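Local coordinates for protein enolase from the environmental genome shotgun sequencing of the Sargasso Sea (PDB 2QGY) that binds a magnesium ion and probably acts on a carboxylate substrate, as enolase-superfamily relatives do, though its reaction is unknown, at residues 134-146 with 157-171. Sequence-based numbering, arbitrary orientation. Where two conformers were deposited one is given.
Sequences PNVPIYATCWSDL and IEKFYGKKYGGIKIY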
# COMPACT_ATOMS: atom_id res chain seq x y z
N PRO A 134 13.49 -31.15 4.82
CA PRO A 134 13.91 -30.78 6.19
C PRO A 134 14.92 -29.62 6.23
O PRO A 134 14.98 -28.89 7.23
CB PRO A 134 14.55 -32.07 6.71
CG PRO A 134 15.06 -32.76 5.47
CD PRO A 134 14.00 -32.48 4.43
N ASN A 135 15.66 -29.45 5.15
CA ASN A 135 16.75 -28.48 5.01
C ASN A 135 16.36 -27.37 4.02
O ASN A 135 15.63 -27.64 3.07
CB ASN A 135 18.05 -29.19 4.54
CG ASN A 135 17.83 -30.19 3.36
OD1 ASN A 135 18.70 -31.04 3.09
ND2 ASN A 135 16.71 -30.08 2.65
N VAL A 136 16.85 -26.15 4.22
CA VAL A 136 16.51 -25.08 3.28
C VAL A 136 17.75 -24.32 2.88
O VAL A 136 18.38 -23.72 3.74
CB VAL A 136 15.47 -24.11 3.92
CG1 VAL A 136 15.29 -22.82 3.04
CG2 VAL A 136 14.17 -24.85 4.16
N PRO A 137 18.13 -24.34 1.59
CA PRO A 137 19.30 -23.56 1.24
C PRO A 137 19.11 -22.07 1.57
O PRO A 137 18.01 -21.52 1.36
CB PRO A 137 19.42 -23.74 -0.28
CG PRO A 137 18.74 -25.13 -0.52
CD PRO A 137 17.57 -25.06 0.43
N ILE A 138 20.16 -21.44 2.07
CA ILE A 138 20.11 -20.01 2.42
C ILE A 138 21.24 -19.21 1.78
O ILE A 138 22.24 -19.77 1.34
CB ILE A 138 20.14 -19.80 3.97
CG1 ILE A 138 21.26 -20.61 4.64
CG2 ILE A 138 18.80 -20.19 4.59
CD1 ILE A 138 22.60 -19.96 4.70
N TYR A 139 21.10 -17.89 1.74
CA TYR A 139 22.19 -17.02 1.39
C TYR A 139 22.16 -15.86 2.40
O TYR A 139 21.14 -15.62 3.05
CB TYR A 139 22.05 -16.50 -0.06
CG TYR A 139 20.96 -15.44 -0.23
CD1 TYR A 139 21.26 -14.08 -0.09
CD2 TYR A 139 19.63 -15.81 -0.48
CE1 TYR A 139 20.24 -13.08 -0.21
CE2 TYR A 139 18.62 -14.84 -0.62
CZ TYR A 139 18.93 -13.49 -0.46
OH TYR A 139 17.95 -12.54 -0.61
N ALA A 140 23.29 -15.18 2.52
CA ALA A 140 23.45 -14.11 3.49
C ALA A 140 23.52 -12.77 2.83
O ALA A 140 24.27 -12.56 1.85
CB ALA A 140 24.70 -14.34 4.33
N THR A 141 22.76 -11.83 3.38
CA THR A 141 22.76 -10.46 2.89
C THR A 141 23.72 -9.61 3.70
O THR A 141 23.69 -9.64 4.92
CB THR A 141 21.34 -9.86 2.93
OG1 THR A 141 20.53 -10.56 1.99
CG2 THR A 141 21.35 -8.39 2.58
N CYS A 142 24.59 -8.89 2.99
CA CYS A 142 25.58 -8.00 3.61
C CYS A 142 25.14 -6.55 3.43
O CYS A 142 25.33 -5.96 2.36
CB CYS A 142 26.94 -8.16 2.94
SG CYS A 142 28.18 -7.32 3.89
N TRP A 143 24.53 -5.98 4.45
CA TRP A 143 24.04 -4.64 4.38
C TRP A 143 24.12 -3.97 5.74
O TRP A 143 23.84 -4.60 6.76
CB TRP A 143 22.56 -4.67 3.93
CG TRP A 143 21.99 -3.31 3.74
CD1 TRP A 143 22.00 -2.55 2.59
CD2 TRP A 143 21.33 -2.51 4.73
NE1 TRP A 143 21.39 -1.34 2.81
CE2 TRP A 143 20.95 -1.30 4.11
CE3 TRP A 143 20.98 -2.73 6.08
CZ2 TRP A 143 20.27 -0.29 4.80
CZ3 TRP A 143 20.32 -1.72 6.76
CH2 TRP A 143 19.96 -0.52 6.12
N SER A 144 24.49 -2.69 5.75
CA SER A 144 24.46 -1.92 7.00
C SER A 144 23.94 -0.48 6.83
O SER A 144 24.16 0.15 5.79
CB SER A 144 25.84 -1.87 7.67
OG SER A 144 25.77 -1.08 8.86
N ASP A 145 23.27 0.03 7.85
CA ASP A 145 22.82 1.43 7.86
C ASP A 145 23.85 2.38 8.48
O ASP A 145 23.63 3.59 8.50
CB ASP A 145 21.47 1.60 8.56
CG ASP A 145 21.54 1.39 10.07
OD1 ASP A 145 22.33 0.52 10.51
OD2 ASP A 145 20.78 2.08 10.80
N LEU A 146 24.95 1.81 8.98
CA LEU A 146 26.05 2.59 9.56
C LEU A 146 27.07 3.02 8.52
O LEU A 146 27.23 2.39 7.47
CB LEU A 146 26.73 1.78 10.67
CG LEU A 146 25.87 1.38 11.87
CD1 LEU A 146 26.69 0.49 12.81
CD2 LEU A 146 25.35 2.60 12.60
N ILE A 157 32.55 -9.34 4.38
CA ILE A 157 32.34 -10.36 3.34
C ILE A 157 33.31 -11.55 3.53
O ILE A 157 32.92 -12.68 3.29
CB ILE A 157 32.37 -9.72 1.90
CG1 ILE A 157 31.09 -8.91 1.68
CG2 ILE A 157 32.46 -10.79 0.81
CD1 ILE A 157 31.29 -7.67 0.88
N GLU A 158 34.54 -11.31 4.00
CA GLU A 158 35.44 -12.41 4.41
C GLU A 158 34.84 -13.28 5.51
O GLU A 158 34.97 -14.51 5.49
CB GLU A 158 36.76 -11.86 4.93
CG GLU A 158 37.80 -11.55 3.90
CD GLU A 158 38.96 -10.82 4.51
OE1 GLU A 158 39.32 -11.17 5.68
OE2 GLU A 158 39.50 -9.90 3.85
N LYS A 159 34.20 -12.63 6.49
CA LYS A 159 33.57 -13.30 7.62
C LYS A 159 32.47 -14.22 7.11
O LYS A 159 32.48 -15.41 7.40
CB LYS A 159 33.02 -12.25 8.59
CG LYS A 159 32.40 -12.80 9.86
CD LYS A 159 31.61 -11.72 10.64
CE LYS A 159 32.52 -10.73 11.38
NZ LYS A 159 31.78 -9.58 12.02
N PHE A 160 31.53 -13.67 6.35
CA PHE A 160 30.48 -14.46 5.70
C PHE A 160 31.05 -15.63 4.86
O PHE A 160 30.55 -16.75 4.91
CB PHE A 160 29.63 -13.54 4.80
CG PHE A 160 28.71 -12.57 5.56
CD1 PHE A 160 28.84 -12.36 6.94
CD2 PHE A 160 27.70 -11.89 4.89
CE1 PHE A 160 28.02 -11.47 7.62
CE2 PHE A 160 26.85 -10.99 5.56
CZ PHE A 160 27.00 -10.79 6.94
N TYR A 161 32.07 -15.36 4.06
CA TYR A 161 32.72 -16.41 3.25
C TYR A 161 33.11 -17.59 4.15
O TYR A 161 32.72 -18.74 3.90
CB TYR A 161 33.92 -15.83 2.48
CG TYR A 161 34.84 -16.86 1.87
CD1 TYR A 161 34.48 -17.55 0.71
CD2 TYR A 161 36.09 -17.14 2.45
CE1 TYR A 161 35.32 -18.50 0.15
CE2 TYR A 161 36.95 -18.11 1.89
CZ TYR A 161 36.55 -18.77 0.73
OH TYR A 161 37.38 -19.72 0.15
N GLY A 162 33.83 -17.28 5.23
CA GLY A 162 34.21 -18.28 6.24
C GLY A 162 33.07 -19.15 6.73
O GLY A 162 33.29 -20.30 7.14
N LYS A 163 31.85 -18.63 6.66
CA LYS A 163 30.70 -19.30 7.24
C LYS A 163 30.04 -20.30 6.29
O LYS A 163 29.19 -21.06 6.69
CB LYS A 163 29.67 -18.27 7.74
CG LYS A 163 30.19 -17.31 8.80
CD LYS A 163 30.54 -18.01 10.12
CE LYS A 163 29.37 -18.81 10.68
NZ LYS A 163 29.83 -20.12 11.27
N LYS A 164 30.46 -20.29 5.03
CA LYS A 164 30.00 -21.28 4.05
C LYS A 164 28.49 -21.25 3.79
O LYS A 164 27.87 -22.31 3.62
CB LYS A 164 30.47 -22.69 4.45
CG LYS A 164 32.00 -22.85 4.55
CD LYS A 164 32.41 -24.17 5.25
CE LYS A 164 32.04 -25.41 4.44
NZ LYS A 164 32.25 -25.19 2.98
N TYR A 165 27.91 -20.04 3.76
CA TYR A 165 26.51 -19.85 3.33
C TYR A 165 26.31 -20.28 1.87
O TYR A 165 27.28 -20.49 1.14
CB TYR A 165 26.11 -18.38 3.45
CG TYR A 165 26.29 -17.80 4.82
CD1 TYR A 165 25.62 -18.32 5.91
CD2 TYR A 165 27.12 -16.70 5.02
CE1 TYR A 165 25.79 -17.78 7.18
CE2 TYR A 165 27.28 -16.14 6.27
CZ TYR A 165 26.61 -16.68 7.34
OH TYR A 165 26.77 -16.14 8.59
N GLY A 166 25.06 -20.39 1.45
CA GLY A 166 24.75 -20.80 0.08
C GLY A 166 25.02 -19.71 -0.94
O GLY A 166 24.92 -19.96 -2.15
N GLY A 167 25.36 -18.51 -0.47
CA GLY A 167 25.50 -17.34 -1.32
C GLY A 167 25.69 -16.09 -0.49
O GLY A 167 25.45 -16.10 0.71
N ILE A 168 26.16 -15.02 -1.12
CA ILE A 168 26.25 -13.72 -0.44
C ILE A 168 25.61 -12.67 -1.34
O ILE A 168 25.89 -12.62 -2.56
CB ILE A 168 27.72 -13.32 -0.11
CG1 ILE A 168 28.28 -14.25 0.98
CG2 ILE A 168 27.82 -11.86 0.37
CD1 ILE A 168 29.79 -14.13 1.21
N LYS A 169 24.72 -11.85 -0.77
CA LYS A 169 24.14 -10.73 -1.51
C LYS A 169 24.76 -9.40 -1.09
O LYS A 169 24.82 -9.09 0.09
CB LYS A 169 22.60 -10.71 -1.39
CG LYS A 169 21.98 -9.67 -2.30
CD LYS A 169 20.46 -9.76 -2.41
CE LYS A 169 19.76 -9.37 -1.08
NZ LYS A 169 18.27 -9.67 -1.13
N ILE A 170 25.28 -8.64 -2.06
CA ILE A 170 25.84 -7.32 -1.79
C ILE A 170 25.08 -6.19 -2.50
O ILE A 170 24.23 -6.45 -3.38
CB ILE A 170 27.33 -7.26 -2.22
CG1 ILE A 170 27.45 -7.60 -3.71
CG2 ILE A 170 28.18 -8.26 -1.37
CD1 ILE A 170 28.79 -7.27 -4.32
N TYR A 171 25.37 -4.96 -2.10
CA TYR A 171 24.74 -3.78 -2.67
C TYR A 171 25.83 -2.94 -3.33
O TYR A 171 26.45 -2.09 -2.68
CB TYR A 171 24.02 -2.97 -1.57
CG TYR A 171 22.77 -3.65 -1.02
CD1 TYR A 171 21.50 -3.13 -1.28
CD2 TYR A 171 22.88 -4.78 -0.22
CE1 TYR A 171 20.34 -3.77 -0.75
CE2 TYR A 171 21.74 -5.41 0.29
CZ TYR A 171 20.49 -4.90 0.00
OH TYR A 171 19.36 -5.52 0.54
O HOH W 1 26.90 -4.89 0.26
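Strands 135-141 and 168-170 pair in parallel, Ala140 opposite Ile168 and Thr141 opposite Lys169. Ala140 N donates to Gly167 O (3.0 Å), Lys169 N to Ala140 O and Cys142 N to Lys169 O, all nearly straight at the hydrogen; a weak bond from Gly166 N to Ile138 O precedes them. Beyond the strands, one water bridges Cys142 O and Tyr171 N.

The apolar packing lies on the Ala140 and Ile168 face, facing helix 150-162. Ala140 CB sits over one face of the Tyr165 ring, 3.8 Å from its centroid, a CH-pi contact, while Lys163 CB covers the opposite face. Ile138 CD1 reaches Tyr165 CD1, and Phe160 presents its edge to Thr141 O, CE2 lying 3.5 Å away. With SG anti to the backbone N (chi1 -169°), Cys142 meets Ile157 CG1 and lies obliquely beside the Phe160 ring.

On the other face, Lys169 bends at chi3 (68°), and its NZ donates to Tyr139 OH (2.9 Å). That ammonium also forms salt bridges with Glu226 and Glu328; Thr141 OG1 hydrogen-bonds Glu328 too. Past the strand ends, Trp143 turns its edge to the face of Tyr171, CD1 over the ring centre, with the planes at 60°.

This beta-alpha-beta unit of the TIM-type barrel thus separates an apolar helix-facing layer from a polar interior, where Lys169, held by Tyr139, Glu226 and Glu328, shares Glu226 with the magnesium ion.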